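Local coordinates for putative uncharacterized protein (Toxoplasma gondii, PDB 4FBD) that is of unknown function but belongs to the conserved DUF3228 family, containing two mixed beta sheets, one of five strands with a helix packed on it, at residues F89-G100 with P146-S156; P37-Y45 with K63-N71. All blocks are in the same frame, centred on the assembly; numbering follows the deposited sequence.

Contact 1: residues F89-G100 with P146-S156; sequences FCRHLYIPNFVG and PAAFLDLILYS
His92 and Asp151 meet on one face of an antiparallel strand pair, where ND1 of the imidazole donates to OD1 of the carboxylate over 2.8 Å. The bond uses the syn lone pair of OD1, and the oxygen lies 17° out of the imidazole plane. With CG anti to its backbone N (chi1 -169°), Asp151 swings over toward strand 90-96, and its OD1 also comes to rest over one face of the Tyr94 ring, 3.4 Å from Tyr94 CE1. The buried acid is thus gripped by the histidine and covered by the tyrosine. The opposite face is tightly packed and apolar. The Ile95 and Leu152 side chains cross at about a right angle, Ile95 CD1 to Leu152 CD1 3.6 Å, and CD2 of Leu93 meets CD1 of Leu154 at the same distance; Val70 of helix 63-76 lies on Leu152 and Val74 on Leu93.

The ends are looser. At one, the poorly ordered Phe89 ring lies beside Tyr155, planes 56° apart, partly exposed. At the other, beyond Pro96, where the side chains diverge, Asn97 ties together the loops that follow and precede the strands: its ND2 donates to Ala147 O (2.8 Å), which lies in the amide plane, and also to Ala101 O, while exposed Pro146 rests against Gly100. Paired backbone bonds at Arg91-Leu154, Leu93-Leu152 and Ile95-Leu150 complete a regular antiparallel ladder, two inner, neighbouring strands of a mixed sheet with a helix packed on one face.

Contact 2: residues P37-Y45 with K63-N71; sequences PLGLDPFCY and KEEFLEKVN
Residues 37-40 run extended past helix 63-71, with Pro37 beside Asn71 and Leu40 beside Leu67, their CA atoms 6.0 and 6.8 Å apart, and residues 41-45 turn back. This is helix-on-sheet packing at the edge of the sheet: residues 39-40 form an outermost strand of the five-stranded sheet, and Gly39 bonds through its backbone to Trp181 and Ile183 of the adjoining strand.

One side chain supplies the polar clasp. The carboxamide of Asn71 grips the backbone of Leu38 twice, OD1 accepting from Leu38 N at 2.8 Å and ND2 donating to Leu38 O at 3.1 Å. The second bond is almost straight (176°), lies in the amide plane and falls on a carbonyl lone pair, so the pair of bonds fixes which way round the amide sits. Pro37 CB lies against the same amide.

Further along, Leu67 sends CD1 to within 3.2 Å of Leu38 O and to 4.0 Å from Leu40 CB, its CG being anti to the backbone N (chi1 -171°). Leu40 CD2 reaches CD2 of the buried Phe66, the two side chains crossing at about a right angle, and Leu38 CD1 meets Val70 CG1 in the same manner. At the exposed start of the helix, Lys63 stretches out fully beyond CG; its CE lies at the edge of the Tyr45 ring, and NZ makes a weak hydrogen bond of 3.2 Å to Tyr45 O.

Both segments of contact 2 precede those of contact 1 in the chain, and the centres of the two contacts lie about 11 Å apart. Both reach the same five-stranded sheet, in the order 39-40, 181-189, 149-156, 90-96, 82-84: contact 1 joins two inner neighbours, while contact 2 sets an outermost strand against helix 63-76. That helix binds the two together, since Val70 CG1 packs 3.8 Å from Leu152 CD1 and Phe66 CD1 comes 3.4 Å from Phe98 CZ. Segment 37-45 joins in through Leu38, whose CD2 meets Leu154 CD1 at 3.7 Å. All four segments therefore share one hydrophobic layer between sheet and helix within the DUF3228 region.

Contact 1: residues F89-G100 with P146-S156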
loop_
_atom_site.group_PDB
_atom_site.type_symbol
_atom_site.label_atom_id
_atom_site.label_comp_id
_atom_site.label_asym_id
_atom_site.label_seq_id
_atom_site.Cartn_x
_atom_site.Cartn_y
_atom_site.Cartn_z
ATOM N N PHE A 89 -0.175 -11.495 -28.118
ATOM C CA PHE A 89 -1.637 -11.488 -28.306
ATOM C C PHE A 89 -2.351 -10.241 -27.772
ATOM O O PHE A 89 -3.576 -10.111 -27.922
ATOM C CB PHE A 89 -2.302 -12.761 -27.760
ATOM C CG PHE A 89 -2.239 -12.927 -26.249
ATOM C CD1 PHE A 89 -3.150 -12.279 -25.417
ATOM C CD2 PHE A 89 -1.333 -13.816 -25.672
ATOM C CE1 PHE A 89 -3.115 -12.468 -24.028
ATOM C CE2 PHE A 89 -1.298 -14.008 -24.290
ATOM C CZ PHE A 89 -2.191 -13.330 -23.469
ATOM N N CYS A 90 -1.597 -9.340 -27.149
ATOM C CA CYS A 90 -2.166 -8.102 -26.668
ATOM C C CYS A 90 -1.517 -6.944 -27.402
ATOM O O CYS A 90 -0.337 -6.975 -27.723
ATOM C CB CYS A 90 -1.958 -7.919 -25.163
ATOM S SG CYS A 90 -2.761 -6.410 -24.587
ATOM N N ARG A 91 -2.297 -5.911 -27.655
ATOM C CA ARG A 91 -1.799 -4.725 -28.328
ATOM C C ARG A 91 -2.681 -3.601 -27.955
ATOM O O ARG A 91 -3.776 -3.838 -27.547
ATOM C CB ARG A 91 -1.795 -4.937 -29.831
ATOM C CG ARG A 91 -1.853 -3.678 -30.634
ATOM C CD ARG A 91 -1.112 -3.839 -31.833
ATOM N NE ARG A 91 0.339 -3.893 -31.577
ATOM C CZ ARG A 91 1.230 -4.265 -32.501
ATOM N NH1 ARG A 91 0.818 -4.637 -33.723
ATOM N NH2 ARG A 91 2.528 -4.283 -32.214
ATOM N N HIS A 92 -2.214 -2.365 -28.057
ATOM C CA HIS A 92 -3.091 -1.262 -27.728
ATOM C C HIS A 92 -2.762 0.034 -28.452
ATOM O O HIS A 92 -1.656 0.221 -28.916
ATOM C CB HIS A 92 -3.110 -1.070 -26.210
ATOM C CG HIS A 92 -1.817 -0.595 -25.640
ATOM N ND1 HIS A 92 -1.656 0.680 -25.136
ATOM C CD2 HIS A 92 -0.614 -1.204 -25.523
ATOM C CE1 HIS A 92 -0.417 0.824 -24.705
ATOM N NE2 HIS A 92 0.238 -0.301 -24.932
ATOM N N LEU A 93 -3.750 0.907 -28.575
ATOM C CA LEU A 93 -3.537 2.199 -29.195
ATOM C C LEU A 93 -4.331 3.275 -28.465
ATOM O O LEU A 93 -5.335 2.983 -27.814
ATOM C CB LEU A 93 -3.962 2.213 -30.660
ATOM C CG LEU A 93 -5.416 1.847 -30.917
ATOM C CD1 LEU A 93 -5.911 2.390 -32.266
ATOM C CD2 LEU A 93 -5.580 0.316 -30.804
ATOM N N TYR A 94 -3.870 4.510 -28.612
ATOM C CA TYR A 94 -4.499 5.686 -28.037
ATOM C C TYR A 94 -5.163 6.466 -29.113
ATOM O O TYR A 94 -4.566 6.689 -30.134
ATOM C CB TYR A 94 -3.447 6.587 -27.397
ATOM C CG TYR A 94 -2.770 5.869 -26.311
ATOM C CD1 TYR A 94 -3.391 5.724 -25.084
ATOM C CD2 TYR A 94 -1.552 5.268 -26.507
ATOM C CE1 TYR A 94 -2.806 5.021 -24.081
ATOM C CE2 TYR A 94 -0.939 4.578 -25.485
ATOM C CZ TYR A 94 -1.587 4.463 -24.275
ATOM O OH TYR A 94 -1.052 3.749 -23.268
ATOM N N ILE A 95 -6.416 6.842 -28.901
ATOM C CA ILE A 95 -7.149 7.649 -29.840
ATOM C C ILE A 95 -7.830 8.800 -29.044
ATOM O O ILE A 95 -7.983 8.718 -27.803
ATOM C CB ILE A 95 -8.236 6.827 -30.573
ATOM C CG1 ILE A 95 -9.351 6.413 -29.600
ATOM C CG2 ILE A 95 -7.639 5.567 -31.247
ATOM C CD1 ILE A 95 -10.552 5.701 -30.280
ATOM N N PRO A 96 -8.219 9.867 -29.735
ATOM C CA PRO A 96 -8.968 10.930 -29.059
ATOM C C PRO A 96 -10.267 10.403 -28.424
ATOM O O PRO A 96 -10.906 9.492 -28.964
ATOM C CB PRO A 96 -9.317 11.896 -30.197
ATOM C CG PRO A 96 -8.239 11.652 -31.252
ATOM C CD PRO A 96 -7.942 10.178 -31.152
ATOM N N ASN A 97 -10.629 10.962 -27.275
ATOM C CA ASN A 97 -11.805 10.547 -26.537
ATOM C C ASN A 97 -13.062 11.186 -27.122
ATOM O O ASN A 97 -13.508 12.235 -26.672
ATOM C CB ASN A 97 -11.622 10.943 -25.073
ATOM C CG ASN A 97 -12.726 10.429 -24.187
ATOM O OD1 ASN A 97 -13.605 9.685 -24.639
ATOM N ND2 ASN A 97 -12.686 10.810 -22.906
ATOM N N PHE A 98 -13.655 10.539 -28.112
ATOM C CA PHE A 98 -14.830 11.096 -28.773
ATOM C C PHE A 98 -16.165 10.767 -28.100
ATOM O O PHE A 98 -17.177 11.318 -28.502
ATOM C CB PHE A 98 -14.892 10.665 -30.241
ATOM C CG PHE A 98 -15.195 9.217 -30.428
ATOM C CD1 PHE A 98 -16.510 8.781 -30.541
ATOM C CD2 PHE A 98 -14.183 8.298 -30.494
ATOM C CE1 PHE A 98 -16.804 7.429 -30.724
ATOM C CE2 PHE A 98 -14.451 6.934 -30.676
ATOM C CZ PHE A 98 -15.754 6.500 -30.785
ATOM N N VAL A 99 -16.186 9.865 -27.120
ATOM C CA VAL A 99 -17.447 9.564 -26.415
ATOM C C VAL A 99 -17.573 10.327 -25.102
ATOM O O VAL A 99 -18.568 10.216 -24.400
ATOM C CB VAL A 99 -17.592 8.066 -26.117
ATOM C CG1 VAL A 99 -17.475 7.279 -27.408
ATOM C CG2 VAL A 99 -16.547 7.618 -25.144
ATOM N N GLY A 100 -16.556 11.110 -24.764
ATOM C CA GLY A 100 -16.564 11.866 -23.501
ATOM C C GLY A 100 -16.511 10.995 -22.255
ATOM O O GLY A 100 -17.076 11.337 -21.235
ATOM N N PRO A 146 -14.171 14.720 -19.173
ATOM C CA PRO A 146 -13.761 13.792 -20.215
ATOM C C PRO A 146 -12.268 13.741 -20.331
ATOM O O PRO A 146 -11.628 14.775 -20.360
ATOM C CB PRO A 146 -14.368 14.404 -21.479
ATOM C CG PRO A 146 -15.631 14.984 -20.997
ATOM C CD PRO A 146 -15.334 15.518 -19.600
ATOM N N ALA A 147 -11.729 12.535 -20.380
ATOM C CA ALA A 147 -10.283 12.323 -20.520
ATOM C C ALA A 147 -9.835 12.669 -21.908
ATOM O O ALA A 147 -10.598 12.604 -22.850
ATOM C CB ALA A 147 -9.931 10.871 -20.226
ATOM N N ALA A 148 -8.565 12.995 -22.026
ATOM C CA ALA A 148 -7.958 13.326 -23.280
ATOM C C ALA A 148 -7.958 12.156 -24.286
ATOM O O ALA A 148 -8.163 12.357 -25.504
ATOM C CB ALA A 148 -6.555 13.792 -23.018
ATOM N N PHE A 149 -7.785 10.935 -23.783
ATOM C CA PHE A 149 -7.664 9.776 -24.660
ATOM C C PHE A 149 -8.371 8.527 -24.198
ATOM O O PHE A 149 -8.832 8.438 -23.076
ATOM C CB PHE A 149 -6.186 9.373 -24.766
ATOM C CG PHE A 149 -5.272 10.493 -25.143
ATOM C CD1 PHE A 149 -5.226 10.957 -26.448
ATOM C CD2 PHE A 149 -4.415 11.055 -24.197
ATOM C CE1 PHE A 149 -4.366 12.003 -26.798
ATOM C CE2 PHE A 149 -3.558 12.099 -24.537
ATOM C CZ PHE A 149 -3.529 12.571 -25.829
ATOM N N LEU A 150 -8.452 7.568 -25.117
ATOM C CA LEU A 150 -8.940 6.238 -24.845
ATOM C C LEU A 150 -7.794 5.285 -25.185
ATOM O O LEU A 150 -7.231 5.356 -26.287
ATOM C CB LEU A 150 -10.156 5.894 -25.706
ATOM C CG LEU A 150 -11.366 6.802 -25.511
ATOM C CD1 LEU A 150 -12.432 6.469 -26.513
ATOM C CD2 LEU A 150 -11.873 6.717 -24.057
ATOM N N ASP A 151 -7.418 4.440 -24.229
ATOM C CA ASP A 151 -6.411 3.431 -24.445
ATOM C C ASP A 151 -7.281 2.261 -24.859
ATOM O O ASP A 151 -8.099 1.778 -24.058
ATOM C CB ASP A 151 -5.651 3.142 -23.154
ATOM C CG ASP A 151 -4.401 2.279 -23.362
ATOM O OD1 ASP A 151 -4.118 1.869 -24.510
ATOM O OD2 ASP A 151 -3.680 2.030 -22.346
ATOM N N LEU A 152 -7.180 1.861 -26.123
ATOM C CA LEU A 152 -7.957 0.742 -26.634
ATOM C C LEU A 152 -7.093 -0.490 -26.533
ATOM O O LEU A 152 -5.997 -0.542 -27.120
ATOM C CB LEU A 152 -8.359 0.967 -28.072
ATOM C CG LEU A 152 -9.189 2.216 -28.373
ATOM C CD1 LEU A 152 -9.456 2.316 -29.910
ATOM C CD2 LEU A 152 -10.465 2.209 -27.552
ATOM N N ILE A 153 -7.555 -1.479 -25.777
ATOM C CA ILE A 153 -6.762 -2.691 -25.609
ATOM C C ILE A 153 -7.297 -3.716 -26.566
ATOM O O ILE A 153 -8.500 -3.967 -26.581
ATOM C CB ILE A 153 -6.842 -3.253 -24.195
ATOM C CG1 ILE A 153 -6.621 -2.149 -23.153
ATOM C CG2 ILE A 153 -5.818 -4.377 -24.030
ATOM C CD1 ILE A 153 -5.283 -1.475 -23.280
ATOM N N LEU A 154 -6.405 -4.308 -27.355
ATOM C CA LEU A 154 -6.777 -5.299 -28.357
ATOM C C LEU A 154 -6.291 -6.705 -28.031
ATOM O O LEU A 154 -5.263 -6.886 -27.402
ATOM C CB LEU A 154 -6.174 -4.904 -29.707
ATOM C CG LEU A 154 -6.547 -3.509 -30.220
ATOM C CD1 LEU A 154 -5.871 -3.222 -31.535
ATOM C CD2 LEU A 154 -8.051 -3.335 -30.354
ATOM N N TYR A 155 -7.063 -7.699 -28.454
ATOM C CA TYR A 155 -6.700 -9.115 -28.323
ATOM C C TYR A 155 -6.835 -9.715 -29.683
ATOM O O TYR A 155 -7.693 -9.293 -30.455
ATOM C CB TYR A 155 -7.582 -9.862 -27.308
ATOM C CG TYR A 155 -6.986 -9.938 -25.908
ATOM C CD1 TYR A 155 -6.679 -8.786 -25.192
ATOM C CD2 TYR A 155 -6.744 -11.171 -25.302
ATOM C CE1 TYR A 155 -6.138 -8.856 -23.911
ATOM C CE2 TYR A 155 -6.205 -11.256 -24.029
ATOM C CZ TYR A 155 -5.900 -10.092 -23.339
ATOM O OH TYR A 155 -5.367 -10.165 -22.078
ATOM N N SER A 156 -5.976 -10.678 -29.993
ATOM C CA SER A 156 -6.048 -11.360 -31.266
ATOM C C SER A 156 -7.366 -12.115 -31.342
ATOM O O SER A 156 -8.033 -12.312 -30.327
ATOM C CB SER A 156 -4.900 -12.361 -31.427
ATOM O OG SER A 156 -4.991 -13.397 -30.463
#

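Contact 2: residues P37-Y45 with K63-N71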
loop_
_atom_site.group_PDB
_atom_site.type_symbol
_atom_site.label_atom_id
_atom_site.label_comp_id
_atom_site.label_asym_id
_atom_site.label_seq_id
_atom_site.Cartn_x
_atom_site.Cartn_y
_atom_site.Cartn_z
ATOM N N PRO A 37 -10.574 -3.691 -40.687
ATOM C CA PRO A 37 -10.749 -2.894 -39.485
ATOM C C PRO A 37 -10.685 -3.692 -38.190
ATOM O O PRO A 37 -10.668 -4.922 -38.202
ATOM C CB PRO A 37 -12.163 -2.356 -39.650
ATOM C CG PRO A 37 -12.875 -3.447 -40.391
ATOM C CD PRO A 37 -11.865 -4.034 -41.313
ATOM N N LEU A 38 -10.642 -2.962 -37.086
ATOM C CA LEU A 38 -10.658 -3.552 -35.771
ATOM C C LEU A 38 -12.074 -3.948 -35.435
ATOM O O LEU A 38 -13.041 -3.302 -35.883
ATOM C CB LEU A 38 -10.224 -2.532 -34.730
ATOM C CG LEU A 38 -8.824 -1.964 -34.837
ATOM C CD1 LEU A 38 -8.709 -0.877 -33.807
ATOM C CD2 LEU A 38 -7.752 -3.008 -34.672
ATOM N N GLY A 39 -12.208 -4.986 -34.626
ATOM C CA GLY A 39 -13.516 -5.424 -34.169
ATOM C C GLY A 39 -13.732 -4.993 -32.737
ATOM O O GLY A 39 -12.921 -4.272 -32.153
ATOM N N LEU A 40 -14.815 -5.449 -32.156
ATOM C CA LEU A 40 -15.128 -5.134 -30.787
ATOM C C LEU A 40 -15.892 -6.281 -30.182
ATOM O O LEU A 40 -17.061 -6.446 -30.472
ATOM C CB LEU A 40 -15.969 -3.861 -30.722
ATOM C CG LEU A 40 -16.457 -3.425 -29.330
ATOM C CD1 LEU A 40 -15.308 -3.089 -28.433
ATOM C CD2 LEU A 40 -17.373 -2.222 -29.445
ATOM N N ASP A 41 -15.229 -7.082 -29.355
ATOM C CA ASP A 41 -15.886 -8.205 -28.691
ATOM C C ASP A 41 -16.833 -7.660 -27.610
ATOM O O ASP A 41 -16.378 -7.264 -26.522
ATOM C CB ASP A 41 -14.860 -9.148 -28.055
ATOM C CG ASP A 41 -15.514 -10.248 -27.228
ATOM O OD1 ASP A 41 -16.599 -10.739 -27.642
ATOM O OD2 ASP A 41 -14.940 -10.614 -26.164
ATOM N N PRO A 42 -18.157 -7.672 -27.885
ATOM C CA PRO A 42 -19.094 -7.113 -26.905
ATOM C C PRO A 42 -19.206 -7.907 -25.596
ATOM O O PRO A 42 -19.653 -7.357 -24.594
ATOM C CB PRO A 42 -20.436 -7.088 -27.661
ATOM C CG PRO A 42 -20.097 -7.414 -29.112
ATOM C CD PRO A 42 -18.872 -8.260 -29.031
ATOM N N PHE A 43 -18.774 -9.169 -25.589
ATOM C CA PHE A 43 -18.860 -9.984 -24.373
ATOM C C PHE A 43 -17.777 -9.610 -23.339
ATOM O O PHE A 43 -17.456 -10.385 -22.447
ATOM C CB PHE A 43 -18.857 -11.483 -24.719
ATOM C CG PHE A 43 -19.238 -12.378 -23.563
ATOM C CD1 PHE A 43 -20.521 -12.328 -23.031
ATOM C CD2 PHE A 43 -18.326 -13.284 -23.027
ATOM C CE1 PHE A 43 -20.888 -13.153 -21.961
ATOM C CE2 PHE A 43 -18.680 -14.111 -21.963
ATOM C CZ PHE A 43 -19.966 -14.046 -21.431
ATOM N N CYS A 44 -17.220 -8.412 -23.483
ATOM C CA CYS A 44 -16.251 -7.867 -22.527
ATOM C C CYS A 44 -16.506 -6.359 -22.497
ATOM O O CYS A 44 -16.610 -5.769 -21.422
ATOM C CB CYS A 44 -14.812 -8.208 -22.885
ATOM S SG CYS A 44 -13.700 -8.010 -21.453
ATOM N N TYR A 45 -16.569 -5.736 -23.675
ATOM C CA TYR A 45 -17.026 -4.351 -23.765
ATOM C C TYR A 45 -17.779 -4.158 -25.079
ATOM O O TYR A 45 -19.006 -4.027 -25.091
ATOM C CB TYR A 45 -15.937 -3.280 -23.638
ATOM C CG TYR A 45 -16.550 -2.078 -22.950
ATOM C CD1 TYR A 45 -17.707 -1.467 -23.462
ATOM C CD2 TYR A 45 -16.031 -1.598 -21.751
ATOM C CE1 TYR A 45 -18.312 -0.401 -22.809
ATOM C CE2 TYR A 45 -16.621 -0.517 -21.090
ATOM C CZ TYR A 45 -17.763 0.077 -21.622
ATOM O OH TYR A 45 -18.351 1.143 -20.969
ATOM N N LYS A 63 -22.453 0.421 -30.087
ATOM C CA LYS A 63 -21.224 -0.320 -30.268
ATOM C C LYS A 63 -20.852 -0.402 -31.763
ATOM O O LYS A 63 -19.683 -0.593 -32.122
ATOM C CB LYS A 63 -21.316 -1.660 -29.508
ATOM C CG LYS A 63 -21.208 -1.357 -27.963
ATOM C CD LYS A 63 -21.581 -2.466 -26.947
ATOM C CE LYS A 63 -21.412 -1.887 -25.497
ATOM N NZ LYS A 63 -21.848 -2.778 -24.371
ATOM N N GLU A 64 -21.844 -0.187 -32.621
ATOM C CA GLU A 64 -21.627 -0.139 -34.052
ATOM C C GLU A 64 -20.962 1.216 -34.400
ATOM O O GLU A 64 -19.913 1.273 -35.029
ATOM C CB GLU A 64 -22.955 -0.284 -34.802
ATOM C CG GLU A 64 -23.716 -1.639 -34.602
ATOM C CD GLU A 64 -24.318 -1.861 -33.185
ATOM O OE1 GLU A 64 -24.252 -0.964 -32.313
ATOM O OE2 GLU A 64 -24.858 -2.962 -32.948
ATOM N N GLU A 65 -21.591 2.299 -33.969
ATOM C CA GLU A 65 -21.098 3.652 -34.213
ATOM C C GLU A 65 -19.708 3.861 -33.602
ATOM O O GLU A 65 -18.824 4.484 -34.198
ATOM C CB GLU A 65 -22.106 4.656 -33.629
ATOM C CG GLU A 65 -21.723 6.133 -33.757
ATOM C CD GLU A 65 -22.810 7.092 -33.232
ATOM O OE1 GLU A 65 -24.023 6.810 -33.403
ATOM O OE2 GLU A 65 -22.434 8.147 -32.668
ATOM N N PHE A 66 -19.522 3.346 -32.399
ATOM C CA PHE A 66 -18.245 3.448 -31.721
ATOM C C PHE A 66 -17.123 2.826 -32.559
ATOM O O PHE A 66 -16.089 3.439 -32.802
ATOM C CB PHE A 66 -18.347 2.728 -30.384
ATOM C CG PHE A 66 -17.078 2.706 -29.628
ATOM C CD1 PHE A 66 -16.650 3.829 -28.956
ATOM C CD2 PHE A 66 -16.303 1.564 -29.593
ATOM C CE1 PHE A 66 -15.462 3.819 -28.261
ATOM C CE2 PHE A 66 -15.118 1.539 -28.908
ATOM C CZ PHE A 66 -14.690 2.670 -28.230
ATOM N N LEU A 67 -17.354 1.604 -33.008
ATOM C CA LEU A 67 -16.369 0.866 -33.792
ATOM C C LEU A 67 -16.106 1.569 -35.128
ATOM O O LEU A 67 -14.975 1.624 -35.618
ATOM C CB LEU A 67 -16.884 -0.550 -34.040
ATOM C CG LEU A 67 -15.880 -1.497 -34.655
ATOM C CD1 LEU A 67 -14.665 -1.580 -33.736
ATOM C CD2 LEU A 67 -16.517 -2.889 -34.887
ATOM N N GLU A 68 -17.159 2.131 -35.690
ATOM C CA GLU A 68 -17.043 2.840 -36.933
ATOM C C GLU A 68 -16.144 4.068 -36.771
ATOM O O GLU A 68 -15.248 4.301 -37.588
ATOM C CB GLU A 68 -18.434 3.254 -37.417
ATOM C CG GLU A 68 -18.514 3.614 -38.894
ATOM C CD GLU A 68 -17.876 4.942 -39.255
ATOM O OE1 GLU A 68 -17.395 5.651 -38.347
ATOM O OE2 GLU A 68 -17.881 5.290 -40.463
ATOM N N LYS A 69 -16.379 4.851 -35.723
ATOM C CA LYS A 69 -15.567 6.051 -35.494
ATOM C C LYS A 69 -14.130 5.697 -35.127
ATOM O O LYS A 69 -13.199 6.413 -35.498
ATOM C CB LYS A 69 -16.216 6.965 -34.463
ATOM C CG LYS A 69 -17.524 7.550 -34.962
ATOM C CD LYS A 69 -18.052 8.630 -34.048
ATOM C CE LYS A 69 -19.352 9.225 -34.580
ATOM N NZ LYS A 69 -19.847 10.281 -33.654
ATOM N N VAL A 70 -13.945 4.587 -34.416
ATOM C CA VAL A 70 -12.597 4.125 -34.077
ATOM C C VAL A 70 -11.856 3.817 -35.367
ATOM O O VAL A 70 -10.747 4.310 -35.595
ATOM C CB VAL A 70 -12.608 2.851 -33.231
ATOM C CG1 VAL A 70 -11.242 2.167 -33.292
ATOM C CG2 VAL A 70 -13.014 3.169 -31.816
ATOM N N ASN A 71 -12.471 3.002 -36.216
ATOM C CA ASN A 71 -11.860 2.657 -37.501
ATOM C C ASN A 71 -11.609 3.870 -38.409
ATOM O O ASN A 71 -10.581 3.954 -39.081
ATOM C CB ASN A 71 -12.690 1.568 -38.182
ATOM C CG ASN A 71 -12.446 0.212 -37.551
ATOM O OD1 ASN A 71 -11.296 -0.216 -37.430
ATOM N ND2 ASN A 71 -13.503 -0.461 -37.139
#